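Local atomic coordinates of ATP:cob(I)alamin adenosyltransferase, putative (Burkholderia thailandensis, PDB entry 2ZHZ), a protein that probably transfers the adenosyl group of ATP to the cobalt of reduced cobalamin, giving adenosylcobalamin and triphosphate, and works as a homotrimer. Residues Thr18-Gly23 / Cys77-Ala82; Asp29-Ala34 / Gly139-Leu144; Gly113-Ala118 / Val165-Ala170. All coordinates share one frame; numbering follows the deposited sequence.

Contact 1: residues Thr18-Gly23 / Cys77-Ala82; sequences TGLGDG and CIPGHA. With ATP (adenosine-5'-triphosphate), chain G.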
# COMPACT_ATOMS: atom_id res chain seq x y z
N THR B 18 1.54 -15.88 15.44
CA THR B 18 1.43 -16.71 14.24
C THR B 18 2.64 -17.63 14.19
O THR B 18 3.60 -17.46 14.95
CB THR B 18 1.36 -15.84 12.96
OG1 THR B 18 1.04 -16.68 11.84
CG2 THR B 18 2.70 -15.15 12.71
N GLY B 19 2.59 -18.62 13.31
CA GLY B 19 3.70 -19.55 13.21
C GLY B 19 4.55 -19.39 11.97
O GLY B 19 4.06 -18.94 10.93
N LEU B 20 5.82 -19.73 12.08
CA LEU B 20 6.75 -19.66 10.96
C LEU B 20 6.89 -21.07 10.39
O LEU B 20 6.49 -22.04 11.03
CB LEU B 20 8.11 -19.14 11.42
CG LEU B 20 8.11 -17.67 11.87
CD1 LEU B 20 9.48 -17.31 12.42
CD2 LEU B 20 7.75 -16.78 10.70
N GLY B 21 7.45 -21.17 9.19
CA GLY B 21 7.62 -22.46 8.54
C GLY B 21 8.44 -23.51 9.27
O GLY B 21 8.36 -24.69 8.94
N ASP B 22 9.24 -23.09 10.25
CA ASP B 22 10.07 -24.04 10.98
C ASP B 22 9.40 -24.52 12.27
O ASP B 22 10.00 -25.27 13.05
CB ASP B 22 11.42 -23.40 11.31
CG ASP B 22 11.30 -22.22 12.23
OD1 ASP B 22 10.17 -21.72 12.42
OD2 ASP B 22 12.34 -21.78 12.76
N GLY B 23 8.16 -24.10 12.49
CA GLY B 23 7.43 -24.52 13.68
C GLY B 23 7.44 -23.52 14.82
O GLY B 23 6.68 -23.67 15.78
N CYS B 77 9.65 -16.87 5.60
CA CYS B 77 8.81 -17.69 6.48
C CYS B 77 9.56 -18.85 7.12
O CYS B 77 9.20 -19.30 8.21
CB CYS B 77 7.62 -18.26 5.71
SG CYS B 77 6.38 -17.05 5.21
N ILE B 78 10.58 -19.34 6.43
CA ILE B 78 11.36 -20.45 6.94
C ILE B 78 12.79 -20.00 7.19
O ILE B 78 13.64 -20.04 6.31
CB ILE B 78 11.38 -21.61 5.93
CG1 ILE B 78 9.94 -22.05 5.63
CG2 ILE B 78 12.19 -22.78 6.49
CD1 ILE B 78 9.83 -23.14 4.58
N PRO B 79 13.07 -19.54 8.42
CA PRO B 79 14.41 -19.06 8.80
C PRO B 79 15.50 -20.04 8.37
O PRO B 79 15.39 -21.25 8.60
CB PRO B 79 14.31 -18.93 10.31
CG PRO B 79 12.88 -18.53 10.51
CD PRO B 79 12.15 -19.46 9.57
N GLY B 80 16.55 -19.51 7.75
CA GLY B 80 17.65 -20.34 7.30
C GLY B 80 17.42 -20.94 5.93
O GLY B 80 18.30 -21.60 5.38
N HIS B 81 16.24 -20.72 5.37
CA HIS B 81 15.90 -21.24 4.05
C HIS B 81 16.44 -20.28 2.99
O HIS B 81 16.59 -19.09 3.25
CB HIS B 81 14.38 -21.39 3.92
CG HIS B 81 13.94 -21.92 2.59
ND1 HIS B 81 14.41 -23.09 2.06
CD2 HIS B 81 13.05 -21.43 1.69
CE1 HIS B 81 13.84 -23.31 0.89
NE2 HIS B 81 13.01 -22.31 0.64
N ALA B 82 16.73 -20.81 1.81
CA ALA B 82 17.26 -19.99 0.72
C ALA B 82 16.58 -20.34 -0.60
O ALA B 82 16.94 -21.31 -1.26
CB ALA B 82 18.76 -20.20 0.60
PG ATP G . -5.65 -18.02 11.66
O1G ATP G . -5.94 -17.28 12.94
O2G ATP G . -6.25 -19.39 11.59
O3G ATP G . -6.12 -17.25 10.43
PB ATP G . -2.86 -17.05 11.58
O1B ATP G . -3.47 -15.69 11.73
O2B ATP G . -1.82 -17.43 12.61
O3B ATP G . -4.02 -18.22 11.55
PA ATP G . -2.90 -16.94 8.67
O1A ATP G . -3.59 -15.61 8.67
O2A ATP G . -3.68 -18.19 8.29
O3A ATP G . -2.16 -17.20 10.11
O5' ATP G . -1.66 -16.77 7.67
C5' ATP G . -0.74 -17.83 7.45
C4' ATP G . 0.68 -17.29 7.26
O4' ATP G . 0.72 -15.87 6.99
C3' ATP G . 1.55 -17.56 8.48
O3' ATP G . 2.58 -18.52 8.17
C2' ATP G . 2.12 -16.21 8.91
O2' ATP G . 3.55 -16.23 8.89
C1' ATP G . 1.56 -15.18 7.94
N9 ATP G . 0.76 -14.10 8.64
C8 ATP G . -0.23 -14.29 9.55
N7 ATP G . -0.73 -13.11 9.99
C5 ATP G . -0.07 -12.13 9.36
C6 ATP G . -0.11 -10.62 9.36
N6 ATP G . -0.98 -9.94 10.15
N1 ATP G . 0.77 -9.96 8.53
C2 ATP G . 1.66 -10.62 7.73
N3 ATP G . 1.74 -11.99 7.69
C4 ATP G . 0.92 -12.78 8.46

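Contact 2: residues Asp29-Ala34 / Gly139-Leu144; sequences DDARIA and GASEPL. With ATP (adenosine-5'-triphosphate), chain G.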
# COMPACT_ATOMS: atom_id res chain seq x y z
N ASP B 29 3.46 -8.63 15.17
CA ASP B 29 4.13 -7.36 14.91
C ASP B 29 5.65 -7.54 14.81
O ASP B 29 6.40 -6.56 14.74
CB ASP B 29 3.79 -6.32 15.99
CG ASP B 29 4.23 -6.74 17.38
OD1 ASP B 29 4.32 -5.85 18.25
OD2 ASP B 29 4.48 -7.94 17.62
N ASP B 30 6.10 -8.80 14.81
CA ASP B 30 7.52 -9.12 14.71
C ASP B 30 8.05 -8.59 13.37
O ASP B 30 7.32 -8.59 12.37
CB ASP B 30 7.72 -10.63 14.76
CG ASP B 30 9.18 -11.03 14.83
OD1 ASP B 30 9.74 -11.08 15.95
OD2 ASP B 30 9.78 -11.29 13.76
N ALA B 31 9.30 -8.15 13.36
CA ALA B 31 9.92 -7.61 12.15
C ALA B 31 9.87 -8.59 10.97
O ALA B 31 9.74 -8.18 9.82
CB ALA B 31 11.38 -7.23 12.44
N ARG B 32 9.96 -9.88 11.26
CA ARG B 32 9.92 -10.89 10.20
C ARG B 32 8.53 -10.98 9.58
O ARG B 32 8.39 -11.12 8.36
CB ARG B 32 10.34 -12.26 10.75
CG ARG B 32 10.43 -13.36 9.70
CD ARG B 32 11.00 -14.65 10.29
NE ARG B 32 12.42 -14.53 10.62
CZ ARG B 32 13.42 -14.66 9.74
NH1 ARG B 32 13.16 -14.92 8.47
NH2 ARG B 32 14.68 -14.53 10.15
N ILE B 33 7.50 -10.89 10.41
CA ILE B 33 6.13 -10.96 9.92
C ILE B 33 5.80 -9.70 9.11
O ILE B 33 5.06 -9.76 8.14
CB ILE B 33 5.12 -11.11 11.09
CG1 ILE B 33 5.44 -12.40 11.87
CG2 ILE B 33 3.70 -11.16 10.57
CD1 ILE B 33 5.45 -13.65 11.00
N ALA B 34 6.37 -8.57 9.52
CA ALA B 34 6.15 -7.32 8.82
C ALA B 34 6.77 -7.39 7.41
O ALA B 34 6.16 -6.95 6.44
CB ALA B 34 6.77 -6.16 9.60
N GLY B 139 16.82 -7.95 8.67
CA GLY B 139 18.20 -8.42 8.61
C GLY B 139 19.12 -7.79 9.64
O GLY B 139 20.18 -8.35 9.94
N ALA B 140 18.74 -6.64 10.17
CA ALA B 140 19.56 -5.96 11.17
C ALA B 140 19.34 -6.56 12.56
O ALA B 140 20.12 -6.31 13.48
CB ALA B 140 19.24 -4.47 11.19
N SER B 141 18.28 -7.34 12.72
CA SER B 141 17.98 -7.95 14.02
C SER B 141 18.03 -9.47 13.96
O SER B 141 17.98 -10.14 15.00
CB SER B 141 16.61 -7.50 14.51
OG SER B 141 15.58 -7.94 13.63
N GLU B 142 18.13 -10.01 12.76
CA GLU B 142 18.19 -11.46 12.57
C GLU B 142 19.06 -11.81 11.37
O GLU B 142 18.97 -11.17 10.32
CB GLU B 142 16.79 -12.02 12.33
CG GLU B 142 15.81 -11.81 13.48
CD GLU B 142 14.49 -12.51 13.23
OE1 GLU B 142 14.52 -13.73 12.96
OE2 GLU B 142 13.43 -11.86 13.32
N PRO B 143 19.92 -12.83 11.51
CA PRO B 143 20.79 -13.23 10.40
C PRO B 143 19.93 -13.60 9.20
O PRO B 143 19.07 -14.47 9.29
CB PRO B 143 21.57 -14.41 10.97
CG PRO B 143 20.61 -14.99 11.98
CD PRO B 143 20.07 -13.75 12.65
N LEU B 144 20.18 -12.94 8.08
CA LEU B 144 19.39 -13.19 6.87
C LEU B 144 20.31 -13.21 5.66
O LEU B 144 21.37 -12.59 5.67
CB LEU B 144 18.36 -12.06 6.73
CG LEU B 144 17.17 -12.19 5.79
CD1 LEU B 144 16.21 -13.25 6.33
CD2 LEU B 144 16.46 -10.85 5.69
PG ATP G . -5.65 -18.02 11.66
O1G ATP G . -5.94 -17.28 12.94
O2G ATP G . -6.25 -19.39 11.59
O3G ATP G . -6.12 -17.25 10.43
PB ATP G . -2.86 -17.05 11.58
O1B ATP G . -3.47 -15.69 11.73
O2B ATP G . -1.82 -17.43 12.61
O3B ATP G . -4.02 -18.22 11.55
PA ATP G . -2.90 -16.94 8.67
O1A ATP G . -3.59 -15.61 8.67
O2A ATP G . -3.68 -18.19 8.29
O3A ATP G . -2.16 -17.20 10.11
O5' ATP G . -1.66 -16.77 7.67
C5' ATP G . -0.74 -17.83 7.45
C4' ATP G . 0.68 -17.29 7.26
O4' ATP G . 0.72 -15.87 6.99
C3' ATP G . 1.55 -17.56 8.48
O3' ATP G . 2.58 -18.52 8.17
C2' ATP G . 2.12 -16.21 8.91
O2' ATP G . 3.55 -16.23 8.89
C1' ATP G . 1.56 -15.18 7.94
N9 ATP G . 0.76 -14.10 8.64
C8 ATP G . -0.23 -14.29 9.55
N7 ATP G . -0.73 -13.11 9.99
C5 ATP G . -0.07 -12.13 9.36
C6 ATP G . -0.11 -10.62 9.36
N6 ATP G . -0.98 -9.94 10.15
N1 ATP G . 0.77 -9.96 8.53
C2 ATP G . 1.66 -10.62 7.73
N3 ATP G . 1.74 -11.99 7.69
C4 ATP G . 0.92 -12.78 8.46

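Contact 3: residues Gly113-Ala118 / Val165-Ala170; sequences GGARGA and VLNRAA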
# COMPACT_ATOMS: atom_id res chain seq x y z
N GLY B 113 3.48 8.46 -12.71
CA GLY B 113 2.18 8.60 -13.35
C GLY B 113 2.23 8.40 -14.85
O GLY B 113 3.22 7.92 -15.38
N GLY B 114 1.15 8.78 -15.53
CA GLY B 114 1.07 8.62 -16.97
C GLY B 114 -0.10 7.72 -17.31
O GLY B 114 -1.20 7.93 -16.80
N ALA B 115 0.12 6.73 -18.16
CA ALA B 115 -0.95 5.80 -18.51
C ALA B 115 -1.29 5.06 -17.22
O ALA B 115 -0.44 4.92 -16.34
CB ALA B 115 -0.47 4.82 -19.58
N ARG B 116 -2.53 4.59 -17.09
CA ARG B 116 -2.93 3.88 -15.88
C ARG B 116 -1.98 2.75 -15.50
O ARG B 116 -1.67 2.55 -14.33
CB ARG B 116 -4.35 3.33 -16.03
CG ARG B 116 -4.89 2.65 -14.77
CD ARG B 116 -6.39 2.41 -14.90
NE ARG B 116 -7.10 3.68 -15.03
CZ ARG B 116 -8.23 3.85 -15.72
NH1 ARG B 116 -8.78 2.82 -16.35
NH2 ARG B 116 -8.81 5.04 -15.77
N GLY B 117 -1.51 2.00 -16.50
CA GLY B 117 -0.59 0.91 -16.23
C GLY B 117 0.74 1.40 -15.67
O GLY B 117 1.28 0.82 -14.72
N ALA B 118 1.27 2.46 -16.26
CA ALA B 118 2.54 3.02 -15.80
C ALA B 118 2.40 3.57 -14.39
O ALA B 118 3.32 3.48 -13.57
CB ALA B 118 3.00 4.12 -16.75
N VAL B 165 8.31 1.90 -19.95
CA VAL B 165 7.95 1.03 -21.06
C VAL B 165 6.45 1.09 -21.30
O VAL B 165 6.00 1.15 -22.45
CB VAL B 165 8.34 -0.44 -20.76
CG1 VAL B 165 7.72 -1.37 -21.80
CG2 VAL B 165 9.85 -0.59 -20.75
N LEU B 166 5.67 1.09 -20.22
CA LEU B 166 4.22 1.14 -20.33
C LEU B 166 3.68 2.47 -20.85
O LEU B 166 2.64 2.50 -21.52
CB LEU B 166 3.57 0.79 -18.99
CG LEU B 166 3.73 -0.69 -18.60
CD1 LEU B 166 3.11 -0.96 -17.23
CD2 LEU B 166 3.06 -1.56 -19.67
N ASN B 167 4.35 3.57 -20.53
CA ASN B 167 3.89 4.86 -21.03
C ASN B 167 4.09 4.90 -22.55
O ASN B 167 3.25 5.41 -23.29
CB ASN B 167 4.64 6.02 -20.37
CG ASN B 167 3.96 6.51 -19.10
OD1 ASN B 167 2.73 6.58 -19.04
ND2 ASN B 167 4.74 6.86 -18.09
N ARG B 168 5.20 4.33 -23.01
CA ARG B 168 5.52 4.28 -24.44
C ARG B 168 4.49 3.41 -25.15
O ARG B 168 3.95 3.78 -26.20
CB ARG B 168 6.91 3.68 -24.65
CG ARG B 168 8.00 4.29 -23.80
CD ARG B 168 8.56 5.56 -24.39
NE ARG B 168 9.31 5.31 -25.61
CZ ARG B 168 10.08 6.21 -26.22
NH1 ARG B 168 10.19 7.43 -25.71
NH2 ARG B 168 10.73 5.89 -27.33
N ALA B 169 4.22 2.24 -24.57
CA ALA B 169 3.28 1.29 -25.13
C ALA B 169 1.89 1.89 -25.30
O ALA B 169 1.16 1.53 -26.23
CB ALA B 169 3.20 0.05 -24.23
N ALA B 170 1.52 2.80 -24.41
CA ALA B 170 0.21 3.44 -24.47
C ALA B 170 0.22 4.60 -25.46
O ALA B 170 -0.81 5.24 -25.69
CB ALA B 170 -0.20 3.94 -23.09

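Contact 1: residues Thr18-Gly23 / Cys77-Ala82
L20 meets C77 and P79 where the loop after strand 17-19 passes the C-terminal end of helix 56-77. Its CB lies 3.4 Å from O of C77, and CG stands a little farther from the same oxygen. At the fork the branches part: CD2 stays near that carbonyl, whereas CD1 reaches CG of P79 at 4.1 Å, the side chains crossing at about a right angle. Leucine suits the place because beyond that carbonyl it packs on P79, V26, I33 and the aliphatic part of R32. The one hydrogen bond across the contact comes next in the chain: G21 N donates to C77 O over 2.7 Å, from above the carbonyl plane. With I78 leaving helical geometry, this carbonyl can receive a loop donor. G21 brings its bare CA to 3.7 Å from CG1 of I78, where a CB would clash with that atom. The D22 carboxylate crosses the P79 ring likewise, near CD, while its OD1 bonds S24. T18 OG1, anti to the backbone N (chi1 -171°), gives a 3.1 Å hydrogen bond to O2B of ATP, and G19 O accepts from the ribose O3'. This is the N-terminal part of the nucleotide site of a PduO-type adenosyltransferase.

Contact 2: residues Asp29-Ala34 / Gly139-Leu144
R32 and E142 form a salt bridge between the first turn of helix 31-50 and the segment following helix 116-141. The grip is side-on, with both donors aimed at one oxygen: R32 NH2 lies 2.9 Å from E142 OE1, and R32 NE lies 3.2 Å from the same E142 OE1. That oxygen sits in the guanidinium plane, yet both nitrogens approach it from one face of the carboxylate, the two planes being turned 66° apart. The bend at chi3 (-70°) turns NE out of line with the extended carbons before it. R32 NH1 donates to O of L76, so the guanidinium ties three parts of the chain together, a task suited to arginine's several N-H groups.

The second polar element is a helix cap. D30 OD2 accepts from R32 N over 2.9 Å, as an N-cap aspartate does for an otherwise unpaired first-turn amide. The carboxylates of D30 and E142 meet tip to tip, D30 OD2 standing 3.7 Å from E142 OE2.

Van der Waals contacts are few: CD1 of L144 lies 4.1 Å from NH1 of R32, and L144 also packs on I135 and L138. A31 points its methyl toward S141, CB to OG 4.4 Å.

Two acidic groups this close would repel if both were ionised; the R32 guanidinium on E142 and the amide on D30 probably offset much of that cost.

Contact 3: residues Gly113-Ala118 / Val165-Ala170
N167 uses both ends of its amide to hold the backbone that leads into helix 116-141. Its OD1 accepts from A115 N at 2.8 Å, the donor lying nearly along the C=O axis and the N-H pointing almost straight at it (170°). Its ND2 donates to G113 O over 3.3 Å, a longer bond but equally straight (174°), with each partner in the other's plane. Asparagine fits because it offers a donor and an acceptor side by side; ND2 also bonds D174, a second partner that helps fix the amide's rotation.

Here the packing is close. G114 CA comes to 3.3 Å from OD1 of N167, where a CB would collide with that oxygen, and A118 CB rests 3.4 Å from the same N167 OD1. The contact joins two long helices of the bundle at one end, the N-terminal start of 116-141, with A115 as its N-cap residue, against the last turns of 147-169. Beside the amide, the equally buried L166 turns its CB to A118, the CB atoms being 4.1 Å apart, while its CD1 meets the carbonyl of G117, 3.6 Å from G117 O. The small A118 thus packs on both L166 and N167, and L54 and P55 also touch L166.

Toward solvent, where helix 147-169 has ended, A170 adds its methyl, whose CB lies 3.6 Å from A115 CB. A170 is exposed and A115 partly so.

How the contacts relate
Contacts 1 and 2 adjoin at one end of the helix bundle, with centres 12 Å apart. They interlock through side chains: L20 CD1 lies 3.7 Å from R32 CD, and T18 CG2 lies 3.6 Å from I33 CD1. Both border the same ATP, contact 1 by hydrogen bonds to phosphate and ribose, contact 2 by I33 beside the adenine. R129, E132 and R133 of a second subunit also take part in this site, so it lies at a trimer interface. Contact 3 sits on the opposite side of the chain's centre, its centre 38 Å from contact 1 and 35 Å from contact 2. It is nevertheless linked to contact 2 by helix 116-141, whose two ends they occupy.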